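Local coordinates for periplasmic binding protein (Veillonella parvula, PDB 4OVK) that probably captures a solute in the periplasm and delivers it to an ABC transporter for import, at residues V221-I226 with Q255-I260; T228-I233 with N259-K264; D246-K251 with H266-A271. All blocks are in the same frame, centred on the assembly; numbering follows the deposited sequence.

Overall arrangement
The three contacts share one side of the chain's centre and lie in the lobe built on the parallel sheet 208-209, 180-184, 233-236, 268-270; each is partly buried. Contacts 1 and 2 both use helix 223-229 and share Asn-259 and Ile-260, yet differ in chemistry. Contact 1 is apolar across its interface, a selenomethionine and an isoleucine meeting a buried indole, whereas contact 2 relies on a carboxylate, a carbonyl and two waters beside exposed lysines. Contact 3 mixes both modes, packing helix 244-248 on edge strand 268-270. Asp-250 of contact 3 holds the backbone of Trp-257 in contact 1, and helix 261-264 of contact 2 runs into the loop before strand 268-270.

Contact 1: residues V221-I226 with Q255-I260; sequences VSMEEI and QNWSNI
Asn-256 OD1 is gripped twice from the same residue, by Ser-258 N at 3.1 Å and by Ser-258 OG. The hydroxyl meets a lone pair in the carbonyl plane, while the backbone N-H arrives tilted from it; the latter bond makes an Asx turn. The turn probably helps to set the backbone here; Asn-256 O receives the methyl CE of selenomethionine Met-223 at 3.3 Å. With CG anti to the backbone N (chi1 -173°), the Met-223 chain leaves the first turn of helix 223-229 and bends over one face of the Trp-257 indole. CE sits 3.9 Å from the six-membered ring centroid of Trp-257, a CH-pi contact, and SE stands 4.1 Å from the centroid of its five-membered ring, a Met-aromatic contact. SE also rests on Gln-255 CB. Ile-226 adds CG2, 3.7 Å from Trp-257 CZ3, and its carbonyl O lies beside Ile-260 CD1. The indole is held against rotation at its edge: Trp-257 NE1 donates to Gln-255 OE1 at 2.9 Å, within 4° of the ring plane and onto a lone pair, and Gln-255 NE2 goes on to Lys-187 O. An alanine in place of Trp-257 would probably leave Gln-255 OE1 without this donor and open a gap under Met-223 SE and CE and beside Ile-226 CG2. No hydrogen bond crosses between the two segments, so they are joined by van der Waals, CH-pi and Met-aromatic contacts, while the polar bonds within the loop 255-260 probably help to set the indole and the turn in place.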
loop_
_atom_site.group_PDB
_atom_site.type_symbol
_atom_site.label_atom_id
_atom_site.label_comp_id
_atom_site.label_asym_id
_atom_site.label_seq_id
_atom_site.Cartn_x
_atom_site.Cartn_y
_atom_site.Cartn_z
ATOM N N VAL A 221 -18.857 -6.957 -11.460
ATOM C CA VAL A 221 -20.131 -7.588 -11.115
ATOM C C VAL A 221 -21.288 -6.720 -11.621
ATOM O O VAL A 221 -21.064 -5.646 -12.184
ATOM C CB VAL A 221 -20.255 -7.822 -9.586
ATOM C CG1 VAL A 221 -19.066 -8.633 -9.073
ATOM C CG2 VAL A 221 -20.386 -6.505 -8.817
ATOM N N SER A 222 -22.518 -7.199 -11.439
ATOM C CA SER A 222 -23.714 -6.457 -11.852
ATOM C C SER A 222 -24.253 -5.580 -10.718
ATOM O O SER A 222 -24.068 -5.889 -9.537
ATOM C CB SER A 222 -24.815 -7.426 -12.293
ATOM O OG SER A 222 -25.342 -8.139 -11.184
HETATM N N MSE A 223 -24.946 -4.502 -11.081
HETATM C CA MSE A 223 -25.630 -3.671 -10.091
HETATM C C MSE A 223 -26.664 -4.500 -9.362
HETATM O O MSE A 223 -26.911 -4.278 -8.176
HETATM C CB MSE A 223 -26.269 -2.452 -10.760
HETATM C CG MSE A 223 -26.868 -1.450 -9.775
HETATM SE SE MSE A 223 -25.448 -0.487 -8.810
HETATM C CE MSE A 223 -26.194 -0.564 -6.996
ATOM N N GLU A 224 -27.264 -5.469 -10.047
ATOM C CA GLU A 224 -28.255 -6.339 -9.416
ATOM C C GLU A 224 -27.650 -7.180 -8.278
ATOM O O GLU A 224 -28.260 -7.306 -7.210
ATOM C CB GLU A 224 -28.937 -7.230 -10.463
ATOM C CG GLU A 224 -30.122 -8.017 -9.929
ATOM C CD GLU A 224 -29.801 -9.483 -9.687
ATOM O OE1 GLU A 224 -29.881 -10.277 -10.651
ATOM O OE2 GLU A 224 -29.486 -9.843 -8.530
ATOM N N GLU A 225 -26.453 -7.728 -8.496
ATOM C CA GLU A 225 -25.732 -8.471 -7.446
ATOM C C GLU A 225 -25.497 -7.601 -6.209
ATOM O O GLU A 225 -25.716 -8.039 -5.076
ATOM C CB GLU A 225 -24.375 -8.981 -7.958
ATOM C CG GLU A 225 -24.444 -10.223 -8.828
ATOM C CD GLU A 225 -23.123 -10.531 -9.516
ATOM O OE1 GLU A 225 -22.369 -11.372 -8.984
ATOM O OE2 GLU A 225 -22.835 -9.928 -10.576
ATOM N N ILE A 226 -25.047 -6.369 -6.437
ATOM C CA ILE A 226 -24.752 -5.440 -5.347
ATOM C C ILE A 226 -26.030 -5.067 -4.577
ATOM O O ILE A 226 -26.010 -4.972 -3.345
ATOM C CB ILE A 226 -23.996 -4.185 -5.863
ATOM C CG1 ILE A 226 -22.597 -4.586 -6.375
ATOM C CG2 ILE A 226 -23.876 -3.118 -4.776
ATOM C CD1 ILE A 226 -21.867 -3.489 -7.116
ATOM N N GLN A 255 -26.345 2.976 -12.890
ATOM C CA GLN A 255 -26.276 2.478 -11.516
ATOM C C GLN A 255 -27.212 3.267 -10.634
ATOM O O GLN A 255 -27.269 4.487 -10.704
ATOM C CB GLN A 255 -24.842 2.573 -10.969
ATOM C CG GLN A 255 -23.813 1.837 -11.818
ATOM C CD GLN A 255 -22.379 2.164 -11.446
ATOM O OE1 GLN A 255 -22.056 2.417 -10.285
ATOM N NE2 GLN A 255 -21.501 2.155 -12.443
ATOM N N ASN A 256 -27.955 2.546 -9.811
ATOM C CA ASN A 256 -28.834 3.142 -8.833
ATOM C C ASN A 256 -28.431 2.617 -7.456
ATOM O O ASN A 256 -28.746 1.484 -7.082
ATOM C CB ASN A 256 -30.291 2.807 -9.156
ATOM C CG ASN A 256 -31.274 3.514 -8.241
ATOM O OD1 ASN A 256 -30.894 4.156 -7.260
ATOM N ND2 ASN A 256 -32.552 3.391 -8.560
ATOM N N TRP A 257 -27.722 3.461 -6.721
ATOM C CA TRP A 257 -27.212 3.134 -5.396
ATOM C C TRP A 257 -28.180 3.554 -4.274
ATOM O O TRP A 257 -27.931 3.244 -3.122
ATOM C CB TRP A 257 -25.849 3.818 -5.199
ATOM C CG TRP A 257 -24.773 3.211 -6.048
ATOM C CD1 TRP A 257 -24.445 3.552 -7.325
ATOM C CD2 TRP A 257 -23.901 2.141 -5.680
ATOM N NE1 TRP A 257 -23.417 2.759 -7.780
ATOM C CE2 TRP A 257 -23.065 1.882 -6.792
ATOM C CE3 TRP A 257 -23.742 1.374 -4.521
ATOM C CZ2 TRP A 257 -22.076 0.890 -6.775
ATOM C CZ3 TRP A 257 -22.759 0.380 -4.505
ATOM C CH2 TRP A 257 -21.938 0.153 -5.623
ATOM N N SER A 258 -29.284 4.225 -4.616
ATOM C CA SER A 258 -30.094 4.960 -3.615
ATOM C C SER A 258 -30.761 4.114 -2.524
ATOM O O SER A 258 -31.059 4.627 -1.444
ATOM C CB SER A 258 -31.154 5.829 -4.305
ATOM O OG SER A 258 -32.145 5.038 -4.939
ATOM N N ASN A 259 -30.995 2.834 -2.806
ATOM C CA ASN A 259 -31.691 1.949 -1.875
ATOM C C ASN A 259 -30.759 0.989 -1.124
ATOM O O ASN A 259 -31.231 0.089 -0.423
ATOM C CB ASN A 259 -32.762 1.161 -2.635
ATOM C CG ASN A 259 -33.859 2.052 -3.187
ATOM O OD1 ASN A 259 -34.353 2.952 -2.500
ATOM N ND2 ASN A 259 -34.250 1.804 -4.433
ATOM N N ILE A 260 -29.447 1.191 -1.255
ATOM C CA ILE A 260 -28.456 0.353 -0.572
ATOM C C ILE A 260 -28.273 0.879 0.853
ATOM O O ILE A 260 -28.159 2.091 1.050
ATOM C CB ILE A 260 -27.097 0.369 -1.308
ATOM C CG1 ILE A 260 -27.242 -0.168 -2.737
ATOM C CG2 ILE A 260 -26.040 -0.410 -0.522
ATOM C CD1 ILE A 260 -27.297 -1.666 -2.845
#

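Contact 2: residues T228-I233 with N259-K264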
loop_
_atom_site.group_PDB
_atom_site.type_symbol
_atom_site.label_atom_id
_atom_site.label_comp_id
_atom_site.label_asym_id
_atom_site.label_seq_id
_atom_site.Cartn_x
_atom_site.Cartn_y
_atom_site.Cartn_z
ATOM N N THR A 228 -28.615 -6.975 -4.258
ATOM C CA THR A 228 -28.915 -8.184 -3.487
ATOM C C THR A 228 -28.064 -8.286 -2.210
ATOM O O THR A 228 -28.601 -8.546 -1.120
ATOM C CB THR A 228 -28.725 -9.439 -4.367
ATOM O OG1 THR A 228 -29.645 -9.383 -5.462
ATOM C CG2 THR A 228 -28.959 -10.723 -3.584
ATOM N N TRP A 229 -26.754 -8.070 -2.340
ATOM C CA TRP A 229 -25.849 -8.088 -1.182
ATOM C C TRP A 229 -26.290 -7.050 -0.155
ATOM O O TRP A 229 -26.344 -7.340 1.038
ATOM C CB TRP A 229 -24.392 -7.806 -1.589
ATOM C CG TRP A 229 -23.781 -8.820 -2.520
ATOM C CD1 TRP A 229 -24.156 -10.119 -2.685
ATOM C CD2 TRP A 229 -22.668 -8.611 -3.397
ATOM N NE1 TRP A 229 -23.359 -10.731 -3.625
ATOM C CE2 TRP A 229 -22.432 -9.829 -4.073
ATOM C CE3 TRP A 229 -21.848 -7.512 -3.679
ATOM C CZ2 TRP A 229 -21.415 -9.976 -5.015
ATOM C CZ3 TRP A 229 -20.831 -7.660 -4.613
ATOM C CH2 TRP A 229 -20.625 -8.884 -5.268
ATOM N N ASP A 230 -26.607 -5.847 -0.638
ATOM C CA ASP A 230 -27.046 -4.734 0.213
ATOM C C ASP A 230 -26.039 -4.449 1.345
ATOM O O ASP A 230 -26.359 -4.587 2.533
ATOM C CB ASP A 230 -28.454 -5.011 0.775
ATOM C CG ASP A 230 -29.180 -3.743 1.198
ATOM O OD1 ASP A 230 -28.668 -2.634 0.938
ATOM O OD2 ASP A 230 -30.286 -3.847 1.774
ATOM N N PRO A 231 -24.809 -4.056 0.979
ATOM C CA PRO A 231 -23.788 -3.844 1.997
ATOM C C PRO A 231 -24.142 -2.718 2.969
ATOM O O PRO A 231 -24.838 -1.752 2.594
ATOM C CB PRO A 231 -22.533 -3.509 1.176
ATOM C CG PRO A 231 -23.049 -2.981 -0.110
ATOM C CD PRO A 231 -24.311 -3.736 -0.374
ATOM N N ASP A 232 -23.703 -2.890 4.213
ATOM C CA ASP A 232 -23.833 -1.880 5.282
ATOM C C ASP A 232 -22.784 -0.768 5.179
ATOM O O ASP A 232 -23.023 0.379 5.594
ATOM C CB ASP A 232 -23.701 -2.553 6.651
ATOM C CG ASP A 232 -24.742 -3.648 6.875
ATOM O OD1 ASP A 232 -25.946 -3.314 6.987
ATOM O OD2 ASP A 232 -24.354 -4.844 6.942
ATOM N N ILE A 233 -21.611 -1.123 4.652
ATOM C CA ILE A 233 -20.471 -0.212 4.539
ATOM C C ILE A 233 -19.862 -0.389 3.150
ATOM O O ILE A 233 -19.769 -1.516 2.661
ATOM C CB ILE A 233 -19.404 -0.521 5.618
ATOM C CG1 ILE A 233 -19.957 -0.245 7.019
ATOM C CG2 ILE A 233 -18.140 0.309 5.408
ATOM C CD1 ILE A 233 -19.086 -0.772 8.146
ATOM N N ASN A 259 -30.995 2.834 -2.806
ATOM C CA ASN A 259 -31.691 1.949 -1.875
ATOM C C ASN A 259 -30.759 0.989 -1.124
ATOM O O ASN A 259 -31.231 0.089 -0.423
ATOM C CB ASN A 259 -32.762 1.161 -2.635
ATOM C CG ASN A 259 -33.859 2.052 -3.187
ATOM O OD1 ASN A 259 -34.353 2.952 -2.500
ATOM N ND2 ASN A 259 -34.250 1.804 -4.433
ATOM N N ILE A 260 -29.447 1.191 -1.255
ATOM C CA ILE A 260 -28.456 0.353 -0.572
ATOM C C ILE A 260 -28.273 0.879 0.853
ATOM O O ILE A 260 -28.159 2.091 1.050
ATOM C CB ILE A 260 -27.097 0.369 -1.308
ATOM C CG1 ILE A 260 -27.242 -0.168 -2.737
ATOM C CG2 ILE A 260 -26.040 -0.410 -0.522
ATOM C CD1 ILE A 260 -27.297 -1.666 -2.845
ATOM N N LYS A 261 -28.235 -0.027 1.833
ATOM C CA LYS A 261 -28.109 0.358 3.253
ATOM C C LYS A 261 -26.949 1.339 3.498
ATOM O O LYS A 261 -27.141 2.383 4.116
ATOM C CB LYS A 261 -27.949 -0.876 4.152
ATOM C CG LYS A 261 -29.197 -1.750 4.277
ATOM C CD LYS A 261 -28.859 -3.074 4.970
ATOM C CE LYS A 261 -30.074 -3.958 5.175
ATOM N NZ LYS A 261 -29.685 -5.273 5.763
ATOM N N ALA A 262 -25.759 1.009 2.999
ATOM C CA ALA A 262 -24.590 1.894 3.153
ATOM C C ALA A 262 -24.849 3.302 2.630
ATOM O O ALA A 262 -24.325 4.268 3.169
ATOM C CB ALA A 262 -23.348 1.305 2.474
ATOM N N VAL A 263 -25.664 3.413 1.584
ATOM C CA VAL A 263 -25.944 4.697 0.962
ATOM C C VAL A 263 -26.985 5.467 1.775
ATOM O O VAL A 263 -26.814 6.660 2.048
ATOM C CB VAL A 263 -26.377 4.516 -0.506
ATOM C CG1 VAL A 263 -26.705 5.859 -1.148
ATOM C CG2 VAL A 263 -25.269 3.812 -1.279
ATOM N N LYS A 264 -28.048 4.781 2.182
ATOM C CA LYS A 264 -29.104 5.404 2.987
ATOM C C LYS A 264 -28.607 5.870 4.358
ATOM O O LYS A 264 -29.080 6.886 4.881
ATOM C CB LYS A 264 -30.289 4.443 3.139
ATOM C CG LYS A 264 -30.990 4.148 1.818
ATOM C CD LYS A 264 -32.296 3.390 2.015
ATOM C CE LYS A 264 -32.055 1.938 2.385
ATOM N NZ LYS A 264 -33.316 1.257 2.789
HETATM O O HOH W 1 -27.130 -6.743 4.058
HETATM O O HOH W 2 -31.870 -1.492 1.694
#
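Asp-230 carries CG anti to its backbone N (chi1 -158°), and Lys-261 has CG anti to its carbonyl carbon with the rest of the chain extended, an arrangement in which the lysine methylenes pass across the aspartate carboxylate at about a right angle. Asp-230 OD1 accepts from Lys-261 N at 2.8 Å, on the syn side, 21° out of the carboxylate plane, and nearly straight (168° at the hydrogen), while Asp-230 OD2 touches Lys-261 CG and CE, each 3.4 Å away. The ammonium stops short of a salt bridge with either acid: Lys-261 NZ is 4.3 Å from Asp-230 OD2 and 4.4 Å from Asp-232 OD1. Asp-232, alongside the same chain, spends OD2 on Lys-180 N. One water donates to both Asp-230 OD2 and Asn-259 O, and another donates to Asp-230 O and accepts a weak bond from Lys-261 NZ. One residue on, Ala-262 N donates to Pro-231 O at 2.9 Å, and Ala-262 CB packs 3.3 Å from Asp-232 O. Pro-231 CD and Ile-260 CG2 supply the apolar floor, with Leu-182 also against the proline. Because Ile-260 is the N-cap residue, the carboxylate meets the opening N-H of helix 261-264, where its negative charge would probably be stabilised by the helix dipole. The loop entering strand 233-236 thus receives the start of a helix that precedes strand 268-270, an arrangement belonging to the beta-alpha-beta crossover between these neighbouring parallel strands.

Contact 3: residues D246-K251 with H266-A271; sequences DIYQDK and HRVYKA
Tyr-248, the last residue of helix 244-248, meets His-266, in the loop before strand 268-270, and Val-268, the first residue of that strand, within the beta-alpha-beta crossover that links parallel strands 233-236 and 268-270. The aromatic part comes first. His-266 turns an edge to one face of the Tyr-248 ring in an edge-to-face pair, with the planes at 51° and the centroids 4.5 Å apart. ND1 leads, standing 3.4 Å above the Tyr-248 ring plane over its centre, and the two side chains cross at a slant. Apolar packing supplies the second group: Val-268 CG2 lies 3.6 Å from Tyr-248 CE1, the two side chains sliding past each other in opposite directions, and Ile-247 CG2 meets the same methyl at 4.2 Å. Val-263 of the intervening helix 261-264 touches both Ile-247 and Tyr-248 from outside the pair of segments. Backbone geometry forms the third group. Each segment contains the C-prime residue of a Schellman motif, Asp-250 and His-266, both with positive phi; the first ends helix 244-248 with Lys-251 N bonded to Asp-246 O, and the second ends helix 261-264 through Arg-267 N and Ala-262 O. A salt bridge from Lys-251 NZ to Asp-246 OD1 spans the former turn. Polar bonds across the contact gather at the phenol. Val-268 N donates to Tyr-248 OH at 3.2 Å, anchoring the ring tip to the strand, and a water lying in the ring plane at its edge sits 2.6 Å from that hydroxyl while donating to Val-268 O at 2.7 Å.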
loop_
_atom_site.group_PDB
_atom_site.type_symbol
_atom_site.label_atom_id
_atom_site.label_comp_id
_atom_site.label_asym_id
_atom_site.label_seq_id
_atom_site.Cartn_x
_atom_site.Cartn_y
_atom_site.Cartn_z
ATOM N N ASP A 246 -20.322 10.978 -5.202
ATOM C CA ASP A 246 -20.673 10.365 -6.510
ATOM C C ASP A 246 -21.734 9.265 -6.377
ATOM O O ASP A 246 -22.593 9.088 -7.255
ATOM C CB ASP A 246 -19.426 9.781 -7.182
ATOM C CG ASP A 246 -18.346 10.838 -7.447
ATOM O OD1 ASP A 246 -18.702 12.039 -7.609
ATOM O OD2 ASP A 246 -17.143 10.469 -7.489
ATOM N N ILE A 247 -21.662 8.533 -5.273
ATOM C CA ILE A 247 -22.638 7.500 -4.952
ATOM C C ILE A 247 -23.904 8.142 -4.364
ATOM O O ILE A 247 -25.010 7.841 -4.794
ATOM C CB ILE A 247 -22.057 6.485 -3.936
ATOM C CG1 ILE A 247 -20.857 5.713 -4.506
ATOM C CG2 ILE A 247 -23.132 5.525 -3.444
ATOM C CD1 ILE A 247 -21.140 4.814 -5.686
ATOM N N TYR A 248 -23.739 9.024 -3.377
ATOM C CA TYR A 248 -24.891 9.663 -2.724
ATOM C C TYR A 248 -25.794 10.419 -3.707
ATOM O O TYR A 248 -27.020 10.418 -3.563
ATOM C CB TYR A 248 -24.428 10.630 -1.618
ATOM C CG TYR A 248 -23.703 9.979 -0.449
ATOM C CD1 TYR A 248 -24.133 8.764 0.085
ATOM C CD2 TYR A 248 -22.605 10.596 0.140
ATOM C CE1 TYR A 248 -23.471 8.179 1.154
ATOM C CE2 TYR A 248 -21.936 10.021 1.214
ATOM C CZ TYR A 248 -22.369 8.814 1.717
ATOM O OH TYR A 248 -21.733 8.252 2.798
ATOM N N GLN A 249 -25.186 11.064 -4.705
ATOM C CA GLN A 249 -25.936 11.837 -5.697
ATOM C C GLN A 249 -26.168 11.092 -7.021
ATOM O O GLN A 249 -26.571 11.700 -8.016
ATOM C CB GLN A 249 -25.229 13.158 -5.959
ATOM C CG GLN A 249 -25.023 14.011 -4.716
ATOM C CD GLN A 249 -24.654 15.446 -5.060
ATOM O OE1 GLN A 249 -25.143 16.011 -6.046
ATOM N NE2 GLN A 249 -23.792 16.045 -4.249
ATOM N N ASP A 250 -25.926 9.782 -7.025
ATOM C CA ASP A 250 -26.142 8.921 -8.200
ATOM C C ASP A 250 -25.637 9.571 -9.480
ATOM O O ASP A 250 -26.388 9.817 -10.421
ATOM C CB ASP A 250 -27.621 8.499 -8.324
ATOM C CG ASP A 250 -27.952 7.267 -7.488
ATOM O OD1 ASP A 250 -27.256 6.222 -7.622
ATOM O OD2 ASP A 250 -28.919 7.341 -6.701
ATOM N N LYS A 251 -24.343 9.858 -9.487
ATOM C CA LYS A 251 -23.687 10.426 -10.650
ATOM C C LYS A 251 -23.234 9.374 -11.649
ATOM O O LYS A 251 -22.771 9.729 -12.729
ATOM C CB LYS A 251 -22.488 11.244 -10.209
ATOM C CG LYS A 251 -22.828 12.357 -9.232
ATOM C CD LYS A 251 -21.588 13.191 -8.953
ATOM C CE LYS A 251 -21.739 14.049 -7.716
ATOM N NZ LYS A 251 -20.460 14.708 -7.340
ATOM N N HIS A 266 -25.359 6.645 4.942
ATOM C CA HIS A 266 -24.171 7.480 4.725
ATOM C C HIS A 266 -22.909 6.843 5.315
ATOM O O HIS A 266 -22.172 7.456 6.109
ATOM C CB HIS A 266 -24.377 8.916 5.238
ATOM C CG HIS A 266 -25.405 9.687 4.467
ATOM N ND1 HIS A 266 -25.103 10.392 3.321
ATOM C CD2 HIS A 266 -26.732 9.855 4.671
ATOM C CE1 HIS A 266 -26.198 10.961 2.850
ATOM N NE2 HIS A 266 -27.201 10.650 3.653
ATOM N N ARG A 267 -22.687 5.600 4.906
ATOM C CA ARG A 267 -21.523 4.823 5.308
ATOM C C ARG A 267 -20.733 4.393 4.061
ATOM O O ARG A 267 -20.361 3.214 3.898
ATOM C CB ARG A 267 -21.979 3.627 6.152
ATOM C CG ARG A 267 -22.673 4.043 7.458
ATOM C CD ARG A 267 -22.328 3.100 8.594
ATOM N NE ARG A 267 -20.949 3.299 9.035
ATOM C CZ ARG A 267 -20.268 2.474 9.831
ATOM N NH1 ARG A 267 -19.010 2.762 10.154
ATOM N NH2 ARG A 267 -20.826 1.360 10.293
ATOM N N VAL A 268 -20.495 5.372 3.184
ATOM C CA VAL A 268 -19.629 5.232 2.001
ATOM C C VAL A 268 -18.379 6.059 2.245
ATOM O O VAL A 268 -18.446 7.285 2.434
ATOM C CB VAL A 268 -20.300 5.740 0.712
ATOM C CG1 VAL A 268 -19.411 5.486 -0.507
ATOM C CG2 VAL A 268 -21.669 5.110 0.513
ATOM N N TYR A 269 -17.235 5.389 2.241
ATOM C CA TYR A 269 -15.978 5.993 2.670
ATOM C C TYR A 269 -14.874 5.806 1.642
ATOM O O TYR A 269 -14.637 4.683 1.192
ATOM C CB TYR A 269 -15.515 5.339 3.955
ATOM C CG TYR A 269 -16.519 5.397 5.088
ATOM C CD1 TYR A 269 -16.761 6.579 5.762
ATOM C CD2 TYR A 269 -17.223 4.260 5.479
ATOM C CE1 TYR A 269 -17.678 6.625 6.816
ATOM C CE2 TYR A 269 -18.119 4.293 6.523
ATOM C CZ TYR A 269 -18.352 5.483 7.187
ATOM O OH TYR A 269 -19.258 5.514 8.238
ATOM N N LYS A 270 -14.181 6.894 1.310
ATOM C CA LYS A 270 -12.956 6.810 0.504
ATOM C C LYS A 270 -11.757 6.321 1.328
ATOM O O LYS A 270 -11.420 6.886 2.382
ATOM C CB LYS A 270 -12.645 8.174 -0.098
ATOM C CG LYS A 270 -11.455 8.237 -1.051
ATOM C CD LYS A 270 -11.762 7.578 -2.377
ATOM C CE LYS A 270 -10.869 8.113 -3.477
ATOM N NZ LYS A 270 -11.071 7.396 -4.755
ATOM N N ALA A 271 -11.090 5.280 0.845
ATOM C CA ALA A 271 -9.931 4.753 1.557
ATOM C C ALA A 271 -8.846 5.820 1.692
ATOM O O ALA A 271 -8.598 6.581 0.753
ATOM C CB ALA A 271 -9.360 3.546 0.841
HETATM O O HOH W 3 -19.587 9.356 3.807
#